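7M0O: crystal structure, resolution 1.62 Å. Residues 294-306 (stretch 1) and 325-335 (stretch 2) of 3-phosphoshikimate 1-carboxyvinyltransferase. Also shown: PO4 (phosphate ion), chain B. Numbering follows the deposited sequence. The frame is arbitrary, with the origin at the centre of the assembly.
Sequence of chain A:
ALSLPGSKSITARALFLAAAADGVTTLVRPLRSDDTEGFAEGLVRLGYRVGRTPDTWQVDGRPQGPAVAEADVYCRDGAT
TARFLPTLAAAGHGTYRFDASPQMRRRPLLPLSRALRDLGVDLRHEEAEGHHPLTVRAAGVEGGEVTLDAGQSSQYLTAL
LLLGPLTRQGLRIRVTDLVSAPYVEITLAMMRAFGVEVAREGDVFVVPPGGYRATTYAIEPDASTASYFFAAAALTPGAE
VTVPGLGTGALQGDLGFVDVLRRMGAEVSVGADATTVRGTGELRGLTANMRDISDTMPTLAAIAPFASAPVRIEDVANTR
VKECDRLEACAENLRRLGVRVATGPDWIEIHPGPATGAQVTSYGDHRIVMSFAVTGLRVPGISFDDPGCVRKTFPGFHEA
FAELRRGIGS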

# COMPACT_ATOMS: atom_id res chain seq x y z
N SER A 294 12.33 -1.60 5.16
CA SER A 294 12.66 -0.63 6.21
C SER A 294 11.44 -0.13 7.00
O SER A 294 11.62 0.33 8.13
N ASP A 295 10.23 -0.19 6.44
CA ASP A 295 9.05 0.19 7.23
C ASP A 295 8.85 -0.72 8.45
O ASP A 295 8.11 -0.34 9.36
N THR A 296 9.46 -1.91 8.46
CA THR A 296 9.39 -2.81 9.60
C THR A 296 10.61 -2.73 10.52
O THR A 296 10.66 -3.45 11.53
N MET A 297 11.57 -1.84 10.22
CA MET A 297 12.65 -1.61 11.17
C MET A 297 12.13 -1.28 12.57
O MET A 297 12.66 -1.86 13.54
N PRO A 298 11.12 -0.42 12.76
CA PRO A 298 10.65 -0.16 14.13
C PRO A 298 10.02 -1.39 14.76
O PRO A 298 10.11 -1.55 15.98
N THR A 299 9.39 -2.25 13.96
CA THR A 299 8.79 -3.46 14.51
C THR A 299 9.85 -4.33 15.18
O THR A 299 9.62 -4.90 16.26
N LEU A 300 11.03 -4.45 14.55
CA LEU A 300 12.12 -5.20 15.16
C LEU A 300 12.72 -4.45 16.35
O LEU A 300 13.04 -5.06 17.37
N ALA A 301 12.91 -3.14 16.22
CA ALA A 301 13.48 -2.38 17.33
C ALA A 301 12.67 -2.55 18.60
O ALA A 301 13.23 -2.59 19.70
N ALA A 302 11.35 -2.70 18.48
CA ALA A 302 10.49 -2.73 19.65
C ALA A 302 10.46 -4.08 20.36
O ALA A 302 10.06 -4.13 21.53
N ILE A 303 10.85 -5.19 19.71
CA ILE A 303 10.98 -6.48 20.40
C ILE A 303 12.42 -6.79 20.78
O ILE A 303 12.64 -7.73 21.57
N ALA A 304 13.39 -6.01 20.31
CA ALA A 304 14.78 -6.28 20.63
C ALA A 304 15.12 -6.23 22.12
O ALA A 304 16.10 -6.90 22.51
N PRO A 305 14.43 -5.48 22.99
CA PRO A 305 14.79 -5.51 24.42
C PRO A 305 14.75 -6.90 25.02
O PRO A 305 15.40 -7.13 26.06
N PHE A 306 14.03 -7.83 24.40
CA PHE A 306 13.83 -9.18 24.91
C PHE A 306 14.71 -10.22 24.23
O PHE A 306 14.60 -11.41 24.55
N ASP A 325 12.44 11.20 11.79
CA ASP A 325 13.61 10.32 11.78
C ASP A 325 13.26 9.11 12.65
O ASP A 325 13.26 9.19 13.87
N ARG A 326 12.95 7.98 12.00
CA ARG A 326 12.48 6.80 12.72
C ARG A 326 13.59 6.08 13.45
O ARG A 326 13.33 5.43 14.47
N LEU A 327 14.82 6.19 12.96
CA LEU A 327 15.97 5.67 13.68
C LEU A 327 16.13 6.39 15.01
O LEU A 327 16.19 5.75 16.07
N GLU A 328 16.13 7.72 14.99
CA GLU A 328 16.27 8.46 16.25
C GLU A 328 15.07 8.25 17.16
O GLU A 328 15.22 8.21 18.38
N ALA A 329 13.86 8.17 16.58
CA ALA A 329 12.65 8.01 17.40
C ALA A 329 12.65 6.66 18.11
O ALA A 329 12.26 6.57 19.28
N CYS A 330 13.10 5.60 17.43
CA CYS A 330 13.23 4.31 18.08
C CYS A 330 14.25 4.36 19.21
O CYS A 330 14.01 3.84 20.31
N ALA A 331 15.41 4.97 18.96
CA ALA A 331 16.43 5.07 19.99
C ALA A 331 15.93 5.89 21.18
O ALA A 331 16.14 5.51 22.34
N GLU A 332 15.29 7.02 20.91
CA GLU A 332 14.85 7.87 22.00
C GLU A 332 13.84 7.14 22.88
O GLU A 332 13.91 7.21 24.11
N ASN A 333 12.91 6.41 22.27
CA ASN A 333 11.87 5.75 23.06
C ASN A 333 12.42 4.53 23.79
O ASN A 333 12.04 4.26 24.93
N LEU A 334 13.35 3.80 23.16
CA LEU A 334 13.97 2.65 23.82
C LEU A 334 14.78 3.11 25.03
O LEU A 334 14.76 2.46 26.08
N ARG A 335 15.44 4.26 24.91
CA ARG A 335 16.22 4.78 26.03
C ARG A 335 15.32 5.24 27.16
O ARG A 335 15.66 5.07 28.34

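The two stretches meet as a pair of nearly parallel helices packed through a narrow apolar seam, with one salt bridge, a water and a phosphate ion gathered at its N-terminal end. The axes of helix 297-303 and helix 326-335 run in nearly the same direction, 16° apart, and approach to 10.3 Å; the backbones come nearest at Pro298 and Cys330, whose CA atoms lie 6.5 Å apart. The contact is modest, burying 375 Å² over both sides.

Cys330 occupies the middle of the seam. Its CA-to-CB bond points toward stretch 1, and with chi1 at -77° (m) its sulfur meets three side chains: Cys330 SG lies 3.7 Å from Pro298 CB, 4.0 Å from Ala301 CB and 4.0 Å from Met297 SD. Such spacings are those of van der Waals packing. Met297, also pointing toward the partner, adopts t, m, m for chi1 to chi3, which carries its methyl to the first turn of the other helix: Met297 CE is 3.8 Å from Arg326 O and 3.9 Å from Leu327 N. It therefore packs against backbone as well as side chain.

Further along, Leu334 (chi1 m, chi2 t) closes the seam. Both methyls sit near Ala301 O (Leu334 CD1 at 3.7 Å, Leu334 CD2 at 3.8 Å), and Leu334 CD2 also reaches Pro305 CG at 3.5 Å; Leu334 CD1 lies 4.3 Å from Ala301 CB. The inward residues Arg326, Cys330 and Leu334 recur every four positions, as expected for one face of a helix.

Arg326 contributes the largest covered area of any residue here, 68 Å². From chi1 m, its chi2 and chi3 are both t, so the chain is extended; Arg326 CD passes 4.2 Å from Pro298 CG before the guanidinium reaches Asp295. The CA-to-CB bond of Asp295 points away from stretch 2, yet with chi1 at -75° (m) its carboxylate end comes nearer. Arg326 NH1 to Asp295 OD1 is 3.2 Å, a salt bridge whose hydrogen bond is weak, its N-H...acceptor angle being 125°.

The same guanidinium makes shorter, straighter hydrogen bonds to the phosphate: PO4 O2 accepts from Arg326 NH1 at 2.9 Å (141°) and from Arg326 NH2 at 2.8 Å (148°). PO4 O2 and Asp295 OD1 both lie near the guanidinium plane, at its edge. Asp295 OD2 also approaches PO4 O1, at 2.8 Å. Water 1 links the stretches, accepting from Arg326 NH1 at 2.9 Å and donating to Ser294 O at 3.0 Å.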

# COMPACT_ATOMS: atom_id res chain seq x y z
CB SER A 294 13.42 0.56 5.61
OG SER A 294 12.65 1.23 4.63
CB ASP A 295 7.80 0.18 6.35
CG ASP A 295 7.73 1.40 5.41
OD1 ASP A 295 8.49 2.37 5.59
OD2 ASP A 295 6.90 1.39 4.47
CB THR A 296 9.19 -4.28 9.16
OG1 THR A 296 10.35 -4.80 8.48
CG2 THR A 296 7.96 -4.40 8.28
CB MET A 297 13.59 -0.50 10.65
CG MET A 297 14.68 -0.11 11.67
SD MET A 297 14.17 1.03 12.97
CE MET A 297 13.84 2.53 12.03
CB PRO A 298 9.64 0.99 13.96
CG PRO A 298 10.10 1.70 12.66
CD PRO A 298 10.56 0.55 11.79
CB THR A 299 8.07 -4.24 13.41
OG1 THR A 299 7.28 -3.33 12.63
CG2 THR A 299 7.15 -5.30 14.03
CB LEU A 300 13.21 -5.49 14.12
CG LEU A 300 14.43 -6.24 14.70
CD1 LEU A 300 13.99 -7.55 15.35
CD2 LEU A 300 15.51 -6.52 13.65
CB ALA A 301 13.57 -0.90 16.94
CB ALA A 302 9.07 -2.29 19.26
CB ILE A 303 10.39 -7.65 19.56
CG1 ILE A 303 11.16 -7.84 18.25
CG2 ILE A 303 8.91 -7.40 19.30
CD1 ILE A 303 10.77 -9.09 17.47
CB ALA A 304 15.68 -5.32 19.84
CB PRO A 305 13.76 -4.59 25.07
CG PRO A 305 13.44 -3.61 23.98
CD PRO A 305 13.47 -4.38 22.71
CB PHE A 306 12.36 -9.57 24.77
CG PHE A 306 11.42 -8.47 25.18
CD1 PHE A 306 11.10 -8.28 26.51
CD2 PHE A 306 10.88 -7.61 24.24
CE1 PHE A 306 10.25 -7.26 26.90
CE2 PHE A 306 10.03 -6.59 24.62
CZ PHE A 306 9.72 -6.42 25.96
CB ASP A 325 14.85 11.05 12.29
CG ASP A 325 16.13 10.21 12.18
OD1 ASP A 325 16.03 8.97 12.31
OD2 ASP A 325 17.24 10.77 11.98
CB ARG A 326 11.80 5.82 11.76
CG ARG A 326 10.42 6.24 11.32
CD ARG A 326 9.81 5.25 10.35
NE ARG A 326 8.45 5.64 10.04
CZ ARG A 326 7.71 5.13 9.06
NH1 ARG A 326 8.19 4.20 8.25
NH2 ARG A 326 6.47 5.55 8.88
CB LEU A 327 17.22 5.78 12.80
CG LEU A 327 18.43 4.88 13.11
CD1 LEU A 327 19.36 4.69 11.90
CD2 LEU A 327 19.22 5.43 14.29
CB GLU A 328 16.46 9.95 15.98
CG GLU A 328 17.78 10.31 15.32
CD GLU A 328 18.99 10.06 16.21
OE1 GLU A 328 18.90 10.21 17.45
OE2 GLU A 328 20.04 9.69 15.67
CB ALA A 329 11.40 8.16 16.53
CB CYS A 330 13.61 3.24 17.05
SG CYS A 330 12.19 2.70 16.05
CB ALA A 331 17.71 5.68 19.42
CB GLU A 332 14.25 9.16 21.46
CG GLU A 332 13.90 10.16 22.55
CD GLU A 332 13.11 11.36 22.03
OE1 GLU A 332 12.85 11.44 20.80
OE2 GLU A 332 12.75 12.22 22.86
CB ASN A 333 10.70 5.39 22.15
CG ASN A 333 9.79 6.60 21.90
OD1 ASN A 333 9.20 7.15 22.84
ND2 ASN A 333 9.70 7.02 20.65
CB LEU A 334 14.86 1.90 22.83
CG LEU A 334 14.13 0.90 21.92
CD1 LEU A 334 15.03 0.46 20.74
CD2 LEU A 334 13.66 -0.30 22.73
CB ARG A 335 17.11 5.92 25.55
CG ARG A 335 18.32 5.45 24.75
CD ARG A 335 18.97 6.62 24.00
NE ARG A 335 20.19 6.22 23.30
CZ ARG A 335 20.60 6.78 22.16
NH1 ARG A 335 19.89 7.76 21.61
NH2 ARG A 335 21.72 6.37 21.59
P PO4 B . 4.86 4.42 5.58
O1 PO4 B . 5.26 3.65 4.36
O2 PO4 B . 5.76 3.99 6.71
O3 PO4 B . 3.41 4.12 5.89
O4 PO4 B . 5.04 5.88 5.27
O HOH W 1 10.89 3.19 8.00